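Local structure of NAD-dependent epimerase/dehydratase (Bacteroides thetaiotaomicron, 3DHN) at residues 133-136 / 137-141; 142-146 / 147-151. The protein is a putative NAD(P)-dependent epimerase or dehydratase of the Rossmann-fold superfamily, probably an oxidoreductase that binds a nicotinamide cofactor, with its substrate not established. One frame throughout, in Å; residues are numbered along the deposited sequence.

Contact 1. Residues 133-136 / 137-141; sequences NILP and GVKAL
L135 and K139 pack together over the first turn of helix 135-149, one of the helices flanking the mostly parallel sheet of a Rossmann-type fold. Their side chains run obliquely across one another, one helical turn apart. L135 leaves the backbone pointing away from 137-141, but with CG anti to the backbone N (chi1 -173°) its branched end comes back within reach of the lysine, whose chain bends at chi2 and chi4 and folds back over it. The CD1 methyl of L135 lies 4.0 Å from CG of K139, and its CD2 methyl is 3.7 Å from NZ of K139. CG, CE and NZ of K139 thus lie against CG and the methyls of L135, a van der Waals contact. Replacing L135 by an alanine would probably leave the lysine chain without the methyls it lies against, free to swing into solvent, and would also remove the leucine's contact with V130. On a neighbouring face, I134 meets V138 more loosely, CG1 of I134 standing 4.1 Å from CG2 of V138. The valine side chain also touches M125 and V130 of the preceding loop, which places this face against the rest of the chain. The backbone winds in i to i+4 bonds: K139 N reaches L135 O at 2.9 Å, and A140 N reaches P136 O at 3.3 Å. P136, having no N-H to donate, suits the first turn, where amides lack a preceding carbonyl partner within the helix. V138 N donates to I134 O over 3.2 Å, and the CG2 methyl of V138 rests 3.3 Å from that same oxygen.

Contact 2. Residues 142-146 / 147-151; sequences GEFYL and NFLMK
The C-terminal end of helix 135-149, which packs on the central sheet of the Rossmann-type fold, widens here into a pi-type turn, and F144 and F148 meet where it does so. F144 O accepts two backbone bonds, from F148 N at 2.9 Å and from L149 N at 3.1 Å; the second is the straighter and lies in the carbonyl plane. This fork marks the change from i+4 to i+5 spacing, continued by M150 N, which donates to Y145 O at 3.0 Å. The F144 and F148 rings are nearly parallel, with planes at 20°, but slid apart so that they hardly overlap, and the closer touch is CE1 of F144 against CB of F148 at 3.9 Å. CE2 of F144 meets CG of L149 at 3.7 Å. F144, F148 and L149 all also touch helix 87-101, while Y145 and L149 reach strand 156-161, where the Y145 ring lies parallel to that of F159. E143 and N147 run side by side on the exposed flank, pointing the same way. With CG anti to the carbonyl carbon (chi1 -79°), selenomethionine M150 sets CG over one face of the Y145 ring near the rim; the bend at chi2 (-58°) then brings its selenium into an oblique Met-aromatic contact, SE of M150 lying 3.8 Å from CE1 of Y145 and 3.6 Å from its OH.

How the contacts relate
Contacts 1 and 2 follow directly on one another along helix 135-149 and the residues at its two ends, with centres about 14 Å apart. Contact 1 forms the opening turns and is a surface contact about 16 Å from the centre of the chain. Contact 2 lies partly buried, about 14 Å from that centre, wedged between helix 87-101 and strand 156-161. M125 connects the two, since it touches V138 of contact 1 and L146 of contact 2. Regular i+4 bonding in contact 1 gives way to the wider turn in contact 2. Neither contact can be assigned to a catalytic or cofactor site.

Contact 1. Residues 133-136 / 137-141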
loop_
_atom_site.group_PDB
_atom_site.type_symbol
_atom_site.label_atom_id
_atom_site.label_comp_id
_atom_site.label_asym_id
_atom_site.label_seq_id
_atom_site.Cartn_x
_atom_site.Cartn_y
_atom_site.Cartn_z
ATOM N N ASN A 133 3.330 -18.289 -11.513
ATOM C CA ASN A 133 4.388 -17.326 -11.765
ATOM C C ASN A 133 4.584 -16.186 -10.758
ATOM O O ASN A 133 5.660 -15.601 -10.707
ATOM C CB ASN A 133 4.259 -16.812 -13.212
ATOM C CG ASN A 133 4.079 -15.314 -13.309
ATOM O OD1 ASN A 133 2.970 -14.796 -13.167
ATOM N ND2 ASN A 133 5.176 -14.604 -13.566
ATOM N N ILE A 134 3.588 -15.893 -9.926
ATOM C CA ILE A 134 3.746 -14.814 -8.943
ATOM C C ILE A 134 3.598 -15.247 -7.481
ATOM O O ILE A 134 3.659 -14.413 -6.575
ATOM C CB ILE A 134 2.745 -13.658 -9.203
ATOM C CG1 ILE A 134 1.313 -14.107 -8.882
ATOM C CG2 ILE A 134 2.856 -13.204 -10.650
ATOM C CD1 ILE A 134 0.276 -12.995 -9.046
ATOM N N LEU A 135 3.414 -16.547 -7.252
ATOM C CA LEU A 135 3.241 -17.065 -5.894
ATOM C C LEU A 135 4.350 -16.666 -4.917
ATOM O O LEU A 135 4.069 -16.273 -3.786
ATOM C CB LEU A 135 3.108 -18.592 -5.923
ATOM C CG LEU A 135 2.764 -19.286 -4.596
ATOM C CD1 LEU A 135 1.450 -18.726 -4.038
ATOM C CD2 LEU A 135 2.655 -20.796 -4.820
ATOM N N PRO A 136 5.623 -16.762 -5.337
ATOM C CA PRO A 136 6.738 -16.397 -4.452
ATOM C C PRO A 136 6.604 -15.006 -3.822
ATOM O O PRO A 136 6.779 -14.839 -2.609
ATOM C CB PRO A 136 7.954 -16.500 -5.371
ATOM C CG PRO A 136 7.560 -17.588 -6.325
ATOM C CD PRO A 136 6.120 -17.254 -6.636
ATOM N N GLY A 137 6.299 -14.013 -4.647
ATOM C CA GLY A 137 6.148 -12.661 -4.138
ATOM C C GLY A 137 4.905 -12.495 -3.281
ATOM O O GLY A 137 4.905 -11.754 -2.299
ATOM N N VAL A 138 3.835 -13.181 -3.659
ATOM C CA VAL A 138 2.589 -13.100 -2.907
ATOM C C VAL A 138 2.797 -13.641 -1.494
ATOM O O VAL A 138 2.320 -13.058 -0.525
ATOM C CB VAL A 138 1.460 -13.904 -3.607
ATOM C CG1 VAL A 138 0.235 -13.997 -2.695
ATOM C CG2 VAL A 138 1.076 -13.225 -4.915
ATOM N N LYS A 139 3.517 -14.752 -1.387
ATOM C CA LYS A 139 3.785 -15.374 -0.098
ATOM C C LYS A 139 4.616 -14.496 0.833
ATOM O O LYS A 139 4.359 -14.432 2.043
ATOM C CB LYS A 139 4.511 -16.707 -0.286
ATOM C CG LYS A 139 3.651 -17.846 -0.834
ATOM C CD LYS A 139 3.910 -19.127 -0.034
ATOM C CE LYS A 139 3.344 -20.370 -0.711
ATOM N NZ LYS A 139 4.380 -21.088 -1.516
ATOM N N ALA A 140 5.615 -13.828 0.259
ATOM C CA ALA A 140 6.512 -12.970 1.020
ATOM C C ALA A 140 5.786 -11.761 1.597
ATOM O O ALA A 140 6.032 -11.362 2.739
ATOM C CB ALA A 140 7.671 -12.513 0.131
ATOM N N LEU A 141 4.891 -11.181 0.808
ATOM C CA LEU A 141 4.147 -10.020 1.275
ATOM C C LEU A 141 3.171 -10.452 2.365
ATOM O O LEU A 141 2.998 -9.765 3.373
ATOM C CB LEU A 141 3.399 -9.378 0.111
ATOM C CG LEU A 141 2.609 -8.106 0.416
ATOM C CD1 LEU A 141 3.429 -7.149 1.271
ATOM C CD2 LEU A 141 2.226 -7.455 -0.909
#

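Contact 2. Residues 142-146 / 147-151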
loop_
_atom_site.group_PDB
_atom_site.type_symbol
_atom_site.label_atom_id
_atom_site.label_comp_id
_atom_site.label_asym_id
_atom_site.label_seq_id
_atom_site.Cartn_x
_atom_site.Cartn_y
_atom_site.Cartn_z
ATOM N N GLY A 142 2.553 -11.611 2.173
ATOM C CA GLY A 142 1.608 -12.106 3.157
ATOM C C GLY A 142 2.294 -12.482 4.453
ATOM O O GLY A 142 1.735 -12.302 5.537
ATOM N N GLU A 143 3.516 -12.994 4.336
ATOM C CA GLU A 143 4.286 -13.413 5.500
ATOM C C GLU A 143 4.773 -12.222 6.317
ATOM O O GLU A 143 4.887 -12.301 7.541
ATOM C CB GLU A 143 5.479 -14.269 5.072
ATOM C CG GLU A 143 5.602 -15.558 5.868
ATOM C CD GLU A 143 4.620 -16.625 5.407
ATOM O OE1 GLU A 143 5.002 -17.461 4.555
ATOM O OE2 GLU A 143 3.465 -16.622 5.885
ATOM N N PHE A 144 5.067 -11.116 5.647
ATOM C CA PHE A 144 5.518 -9.929 6.360
ATOM C C PHE A 144 4.426 -9.436 7.305
ATOM O O PHE A 144 4.688 -9.145 8.465
ATOM C CB PHE A 144 5.874 -8.805 5.386
ATOM C CG PHE A 144 6.327 -7.553 6.068
ATOM C CD1 PHE A 144 7.523 -7.536 6.786
ATOM C CD2 PHE A 144 5.545 -6.406 6.037
ATOM C CE1 PHE A 144 7.929 -6.393 7.464
ATOM C CE2 PHE A 144 5.943 -5.254 6.716
ATOM C CZ PHE A 144 7.136 -5.250 7.432
ATOM N N TYR A 145 3.201 -9.345 6.795
ATOM C CA TYR A 145 2.060 -8.891 7.584
ATOM C C TYR A 145 1.798 -9.844 8.743
ATOM O O TYR A 145 1.752 -9.440 9.905
ATOM C CB TYR A 145 0.814 -8.795 6.689
ATOM C CG TYR A 145 -0.522 -8.807 7.418
ATOM C CD1 TYR A 145 -0.870 -7.782 8.297
ATOM C CD2 TYR A 145 -1.428 -9.858 7.238
ATOM C CE1 TYR A 145 -2.083 -7.803 8.990
ATOM C CE2 TYR A 145 -2.652 -9.890 7.924
ATOM C CZ TYR A 145 -2.966 -8.858 8.802
ATOM O OH TYR A 145 -4.148 -8.880 9.502
ATOM N N LEU A 146 1.648 -11.119 8.412
ATOM C CA LEU A 146 1.355 -12.156 9.395
ATOM C C LEU A 146 2.404 -12.365 10.484
ATOM O O LEU A 146 2.061 -12.535 11.658
ATOM C CB LEU A 146 1.130 -13.485 8.669
ATOM C CG LEU A 146 -0.254 -14.132 8.574
ATOM C CD1 LEU A 146 -1.367 -13.103 8.718
ATOM C CD2 LEU A 146 -0.344 -14.871 7.245
ATOM N N ASN A 147 3.678 -12.355 10.105
ATOM C CA ASN A 147 4.738 -12.611 11.077
ATOM C C ASN A 147 5.480 -11.400 11.629
ATOM O O ASN A 147 6.266 -11.536 12.567
ATOM C CB ASN A 147 5.741 -13.612 10.491
ATOM C CG ASN A 147 5.087 -14.935 10.088
ATOM O OD1 ASN A 147 4.266 -15.491 10.825
ATOM N ND2 ASN A 147 5.462 -15.450 8.921
ATOM N N PHE A 148 5.244 -10.222 11.059
ATOM C CA PHE A 148 5.907 -9.022 11.549
ATOM C C PHE A 148 4.947 -7.899 11.919
ATOM O O PHE A 148 4.976 -7.408 13.048
ATOM C CB PHE A 148 6.929 -8.505 10.532
ATOM C CG PHE A 148 8.139 -9.384 10.390
ATOM C CD1 PHE A 148 8.157 -10.421 9.461
ATOM C CD2 PHE A 148 9.254 -9.190 11.202
ATOM C CE1 PHE A 148 9.272 -11.252 9.337
ATOM C CE2 PHE A 148 10.378 -10.015 11.089
ATOM C CZ PHE A 148 10.387 -11.046 10.155
ATOM N N LEU A 149 4.096 -7.492 10.984
ATOM C CA LEU A 149 3.159 -6.412 11.266
ATOM C C LEU A 149 2.216 -6.720 12.416
ATOM O O LEU A 149 1.935 -5.852 13.240
ATOM C CB LEU A 149 2.342 -6.054 10.019
ATOM C CG LEU A 149 3.033 -5.157 8.982
ATOM C CD1 LEU A 149 2.021 -4.751 7.916
ATOM C CD2 LEU A 149 3.601 -3.910 9.659
HETATM N N MSE A 150 1.740 -7.957 12.484
HETATM C CA MSE A 150 0.812 -8.350 13.536
HETATM C C MSE A 150 1.353 -8.231 14.954
HETATM O O MSE A 150 0.588 -8.305 15.911
HETATM C CB MSE A 150 0.305 -9.775 13.298
HETATM C CG MSE A 150 -0.783 -9.874 12.240
HETATM SE SE MSE A 150 -2.340 -8.777 12.664
HETATM C CE MSE A 150 -3.329 -10.037 13.761
ATOM N N LYS A 151 2.659 -8.034 15.097
ATOM C CA LYS A 151 3.254 -7.909 16.425
ATOM C C LYS A 151 3.757 -6.501 16.719
ATOM O O LYS A 151 4.211 -6.225 17.824
ATOM C CB LYS A 151 4.405 -8.903 16.575
ATOM C CG LYS A 151 3.959 -10.355 16.561
ATOM C CD LYS A 151 5.156 -11.288 16.511
ATOM C CE LYS A 151 4.746 -12.671 16.048
ATOM N NZ LYS A 151 5.839 -13.280 15.250
#